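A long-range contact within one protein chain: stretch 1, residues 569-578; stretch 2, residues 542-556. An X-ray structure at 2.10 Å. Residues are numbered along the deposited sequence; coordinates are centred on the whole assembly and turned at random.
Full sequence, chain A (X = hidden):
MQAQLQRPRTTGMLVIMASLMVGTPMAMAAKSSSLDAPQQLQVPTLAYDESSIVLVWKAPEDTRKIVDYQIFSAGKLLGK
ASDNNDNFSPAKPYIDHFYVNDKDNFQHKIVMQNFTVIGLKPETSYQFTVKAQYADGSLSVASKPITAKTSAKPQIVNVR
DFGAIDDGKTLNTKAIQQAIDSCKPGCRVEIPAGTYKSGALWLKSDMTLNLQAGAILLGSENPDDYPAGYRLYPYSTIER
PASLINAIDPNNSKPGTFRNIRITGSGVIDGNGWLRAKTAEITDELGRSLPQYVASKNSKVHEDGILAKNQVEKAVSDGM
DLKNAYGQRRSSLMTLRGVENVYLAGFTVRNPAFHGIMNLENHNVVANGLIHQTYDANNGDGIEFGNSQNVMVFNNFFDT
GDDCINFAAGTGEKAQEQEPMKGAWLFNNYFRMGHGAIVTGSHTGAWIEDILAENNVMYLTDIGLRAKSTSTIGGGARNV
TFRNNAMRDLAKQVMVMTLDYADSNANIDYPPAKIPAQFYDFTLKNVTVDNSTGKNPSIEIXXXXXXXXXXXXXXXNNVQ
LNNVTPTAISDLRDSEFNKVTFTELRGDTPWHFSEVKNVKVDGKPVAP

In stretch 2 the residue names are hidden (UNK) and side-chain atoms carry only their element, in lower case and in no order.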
# COMPACT_ATOMS: atom_id res chain seq x y z
N ILE A 569 15.07 5.84 -22.14
CA ILE A 569 13.73 5.56 -22.58
C ILE A 569 13.80 4.78 -23.90
O ILE A 569 14.18 5.33 -24.94
CB ILE A 569 12.91 6.89 -22.68
CG1 ILE A 569 12.79 7.54 -21.28
CG2 ILE A 569 11.53 6.66 -23.35
CD1 ILE A 569 12.52 9.03 -21.27
N SER A 570 13.49 3.51 -23.82
CA SER A 570 13.32 2.75 -25.02
C SER A 570 12.06 1.98 -25.20
O SER A 570 11.44 1.49 -24.28
CB SER A 570 14.55 1.97 -25.40
OG SER A 570 14.66 0.79 -24.68
N ASP A 571 11.71 1.88 -26.45
CA ASP A 571 10.51 1.13 -26.84
C ASP A 571 9.24 1.80 -26.39
O ASP A 571 8.39 1.20 -25.72
CB ASP A 571 10.56 -0.31 -26.32
CG ASP A 571 11.84 -1.02 -26.71
OD1 ASP A 571 12.31 -0.84 -27.86
OD2 ASP A 571 12.39 -1.76 -25.86
N LEU A 572 9.09 3.06 -26.78
CA LEU A 572 7.94 3.83 -26.38
C LEU A 572 7.26 4.46 -27.60
O LEU A 572 7.93 4.94 -28.50
CB LEU A 572 8.37 4.90 -25.39
CG LEU A 572 7.26 5.75 -24.78
CD1 LEU A 572 6.45 4.94 -23.77
CD2 LEU A 572 7.87 6.98 -24.14
N ARG A 573 5.93 4.45 -27.61
CA ARG A 573 5.19 5.05 -28.72
C ARG A 573 4.08 5.96 -28.23
O ARG A 573 3.57 5.77 -27.12
CB ARG A 573 4.60 3.96 -29.61
CG ARG A 573 5.61 2.95 -30.06
CD ARG A 573 5.17 2.23 -31.30
NE ARG A 573 6.29 1.45 -31.85
CZ ARG A 573 6.32 0.94 -33.08
NH1 ARG A 573 5.28 1.11 -33.91
NH2 ARG A 573 7.38 0.25 -33.47
N ASP A 574 3.68 6.91 -29.08
CA ASP A 574 2.51 7.80 -28.82
C ASP A 574 2.57 8.54 -27.46
O ASP A 574 1.53 8.78 -26.81
CB ASP A 574 1.16 7.04 -28.99
CG ASP A 574 1.20 5.94 -30.06
OD1 ASP A 574 1.80 6.15 -31.14
OD2 ASP A 574 0.62 4.85 -29.81
N SER A 575 3.78 8.93 -27.06
CA SER A 575 3.99 9.56 -25.76
C SER A 575 4.56 10.99 -25.83
O SER A 575 5.29 11.32 -26.76
CB SER A 575 4.91 8.66 -24.93
OG SER A 575 4.33 7.37 -24.78
N GLU A 576 4.23 11.83 -24.85
CA GLU A 576 4.81 13.19 -24.79
C GLU A 576 5.33 13.63 -23.41
O GLU A 576 4.72 13.31 -22.38
CB GLU A 576 3.87 14.25 -25.39
CG GLU A 576 2.62 14.54 -24.59
CD GLU A 576 1.59 13.45 -24.70
OE1 GLU A 576 1.54 12.79 -25.77
OE2 GLU A 576 0.84 13.23 -23.72
N PHE A 577 6.43 14.39 -23.42
CA PHE A 577 7.12 14.86 -22.23
C PHE A 577 7.23 16.40 -22.21
O PHE A 577 8.19 16.97 -22.74
CB PHE A 577 8.52 14.24 -22.15
CG PHE A 577 8.51 12.74 -22.13
CD1 PHE A 577 8.55 12.02 -23.33
CD2 PHE A 577 8.47 12.04 -20.92
CE1 PHE A 577 8.54 10.62 -23.32
CE2 PHE A 577 8.46 10.65 -20.91
CZ PHE A 577 8.50 9.94 -22.10
N ASN A 578 6.26 17.05 -21.57
CA ASN A 578 6.15 18.50 -21.54
C ASN A 578 6.45 19.16 -20.20
O ASN A 578 5.92 18.76 -19.16
CB ASN A 578 4.78 18.92 -22.05
CG ASN A 578 4.53 18.41 -23.45
OD1 ASN A 578 5.49 18.13 -24.20
ND2 ASN A 578 3.26 18.23 -23.81
N UNK A 542 11.68 0.59 -20.65
CA UNK A 542 12.29 -0.45 -21.50
C UNK A 542 11.32 -1.60 -21.78
O UNK A 542 10.73 -2.18 -20.86
c UNK A 542 13.57 -1.02 -20.87
c UNK A 542 15.22 -2.88 -21.47
c UNK A 542 14.54 -1.58 -21.90
c UNK A 542 16.08 -3.46 -22.60
n UNK A 542 15.33 -3.69 -23.90
N UNK A 543 11.16 -1.93 -23.06
CA UNK A 543 10.32 -3.05 -23.46
C UNK A 543 11.14 -4.12 -24.16
O UNK A 543 12.20 -4.53 -23.66
N UNK A 544 10.64 -4.55 -25.32
CA UNK A 544 11.39 -5.40 -26.26
C UNK A 544 10.76 -5.23 -27.65
O UNK A 544 9.96 -6.06 -28.07
o UNK A 544 12.86 -8.71 -25.66
o UNK A 544 13.25 -7.23 -27.24
c UNK A 544 11.34 -6.88 -25.83
c UNK A 544 12.57 -7.66 -26.28
N UNK A 545 11.11 -4.13 -28.33
CA UNK A 545 10.46 -3.76 -29.62
C UNK A 545 10.79 -4.75 -30.75
O UNK A 545 9.95 -4.98 -31.64
c UNK A 545 10.68 -2.24 -30.02
o UNK A 545 9.65 -1.42 -29.43
c UNK A 545 10.66 -2.03 -31.54
N UNK A 546 11.98 -5.34 -30.69
CA UNK A 546 12.32 -6.47 -31.56
C UNK A 546 11.17 -7.49 -31.55
O UNK A 546 10.77 -8.00 -32.61
c UNK A 546 13.63 -7.13 -31.10
N UNK A 547 10.64 -7.75 -30.36
CA UNK A 547 9.61 -8.76 -30.15
C UNK A 547 8.21 -8.16 -29.92
O UNK A 547 7.38 -8.71 -29.18
n UNK A 547 11.70 -10.88 -30.34
c UNK A 547 11.46 -10.21 -29.21
c UNK A 547 10.04 -9.68 -29.02
o UNK A 547 12.34 -9.99 -28.37
N UNK A 548 7.97 -7.02 -30.58
CA UNK A 548 6.69 -6.28 -30.56
C UNK A 548 6.24 -5.78 -29.18
O UNK A 548 5.17 -5.17 -29.06
c UNK A 548 5.64 -7.12 -32.80
c UNK A 548 5.55 -7.06 -31.27
c UNK A 548 4.31 -7.77 -34.86
c UNK A 548 4.25 -7.24 -33.44
n UNK A 548 4.72 -9.22 -34.92
N UNK A 549 7.07 -6.01 -28.16
CA UNK A 549 6.78 -5.54 -26.80
C UNK A 549 7.20 -4.08 -26.59
O UNK A 549 8.38 -3.79 -26.31
c UNK A 549 7.43 -6.45 -25.75
N UNK A 550 6.25 -3.16 -26.76
CA UNK A 550 6.49 -1.76 -26.46
C UNK A 550 5.42 -1.13 -25.57
O UNK A 550 4.28 -1.61 -25.50
c UNK A 550 4.55 -1.61 -30.71
c UNK A 550 6.78 -2.58 -30.59
c UNK A 550 4.43 -0.45 -28.80
c UNK A 550 6.53 -3.18 -31.83
c UNK A 550 5.30 -2.99 -32.50
c UNK A 550 4.30 -2.21 -31.96
c UNK A 550 6.74 -0.91 -27.73
c UNK A 550 5.68 -1.03 -28.80
c UNK A 550 5.78 -1.77 -30.02
n UNK A 550 3.75 -0.80 -29.95
N UNK A 551 5.82 -0.07 -24.88
CA UNK A 551 4.93 0.75 -24.07
C UNK A 551 4.44 1.89 -24.93
O UNK A 551 5.12 2.34 -25.85
c UNK A 551 5.68 1.33 -22.86
n UNK A 551 8.24 -0.91 -21.47
c UNK A 551 6.59 0.36 -22.18
n UNK A 551 6.16 -0.50 -21.18
c UNK A 551 7.17 -1.24 -20.77
c UNK A 551 7.90 0.08 -22.36
N UNK A 552 3.25 2.39 -24.63
CA UNK A 552 2.68 3.45 -25.44
C UNK A 552 1.83 4.35 -24.56
O UNK A 552 1.47 3.97 -23.46
c UNK A 552 -0.04 1.39 -27.41
n UNK A 552 -2.46 2.70 -28.11
c UNK A 552 1.90 2.86 -26.64
c UNK A 552 -2.51 1.60 -27.34
n UNK A 552 -1.39 0.96 -27.02
c UNK A 552 0.55 2.26 -26.29
n UNK A 552 -3.69 1.15 -26.92
N UNK A 553 1.52 5.54 -25.06
CA UNK A 553 0.61 6.48 -24.38
C UNK A 553 1.06 6.92 -22.98
O UNK A 553 0.27 6.92 -22.04
c UNK A 553 -2.77 4.98 -25.63
c UNK A 553 -1.78 7.17 -26.40
c UNK A 553 -1.50 5.79 -25.75
c UNK A 553 -0.83 5.93 -24.37
N UNK A 554 2.33 7.31 -22.86
CA UNK A 554 2.86 7.93 -21.65
C UNK A 554 2.78 9.47 -21.77
O UNK A 554 3.44 10.07 -22.61
c UNK A 554 4.33 7.49 -21.36
c UNK A 554 4.89 8.19 -20.14
c UNK A 554 4.43 5.98 -21.18
N UNK A 555 1.96 10.08 -20.91
CA UNK A 555 1.78 11.54 -20.88
C UNK A 555 2.49 12.14 -19.66
O UNK A 555 2.07 11.93 -18.52
c UNK A 555 0.29 11.91 -20.85
n UNK A 555 -1.98 9.45 -22.36
c UNK A 555 -1.45 10.02 -21.23
c UNK A 555 -0.58 10.98 -21.63
n UNK A 555 -0.59 10.95 -23.02
c UNK A 555 -1.44 10.02 -23.42
N UNK A 556 3.59 12.87 -19.91
CA UNK A 556 4.39 13.49 -18.84
C UNK A 556 4.34 15.02 -18.92
O UNK A 556 4.75 15.61 -19.92
c UNK A 556 6.71 13.70 -17.79
c UNK A 556 5.86 12.95 -18.83
c UNK A 556 5.88 11.45 -18.53

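Position 542 carries four carbons in a row ending in a nitrogen, a lysine. K542 points its CA-to-CB bond away from stretch 1, yet its CG lies 3.7 Å from S570 OG, and its NZ stays 4.0 Å from D571 OD2, too far for a salt bridge.

Position 543 has no side-chain atoms: glycine. A CB on G543 would clash with the backbone oxygen of 549, so the turn has no room for one here. Its N donates to D571 OD2 at 3.1 Å.

At 544, two carbons, the second bearing two oxygens, could be aspartate or, with one oxygen read as nitrogen, asparagine; the elements settle it as D544, which points away and serves the loop, its backbone N bonding the O of 549 at 2.6 Å. Position 545 has one carbon carrying an oxygen and a carbon, a threonine; T545 points toward stretch 1, CB 3.0 Å from D571 OD1.

A lone carbon at 546 gives alanine, A546, out of contact. Two carbons ending in one oxygen and one nitrogen make 547 asparagine; N547 is likewise remote. Position 548 repeats the four-carbon chain with terminal nitrogen, so K548 is a lysine, exposed and without a partner in stretch 1. The single carbon of 549 is again alanine; A549 matters through its O, which closes the loop.

Fused five- and six-membered rings holding eight carbons and one nitrogen make 550 tryptophan. The guanidinium of R573 lies flat on W550, with planes 8° apart and CZ 3.9 Å from the centroid of the six-membered ring, while R573 CD sits over the five-membered one.

Position 551 has a carbon and a five-membered ring with two nitrogens, hence histidine. H551 ties its own stretch together, NE2 donating to K542 O at 2.9 Å, while its CB lies 3.8 Å from L572 CD1. At 552, three carbons, a nitrogen and a carbon with two more nitrogens spell arginine; the end of R552 leads away, leaving CB 4.2 Å from R573 CB.

Four carbons forked at the second make 553 leucine, and L553 reaches D574 CB with CD2 at 3.9 Å. Three carbons branching at the first identify 554 as valine: V554 CG2 meets L572 CD1 at 3.4 Å. The ring with two nitrogens at 555 is another histidine, and H555 ND1 donates to E576 OE2 at 2.8 Å. Position 556 is branched like 554, so valine; V556 CB packs 3.5 Å from F577 CD2.

The contact is a parallel pairing, interrupted midway. H551 N donates to D571 O, R573 N to H551 O and L553 N to R573 O; after the break, E576 N, V556 N and N578 N resume the ladder. Between them S575 OG stands in for a backbone acceptor, taking the V554 N bond at 2.8 Å while donating to R573 O. R573 and E576 share one face with R552 and H555; L572 and F577 share the other with H551 and V556. The rule is a backbone ladder whose irregularities are stitched by side chains.

Stretch 2 (542-556) KGDTANKAWHRLVHV
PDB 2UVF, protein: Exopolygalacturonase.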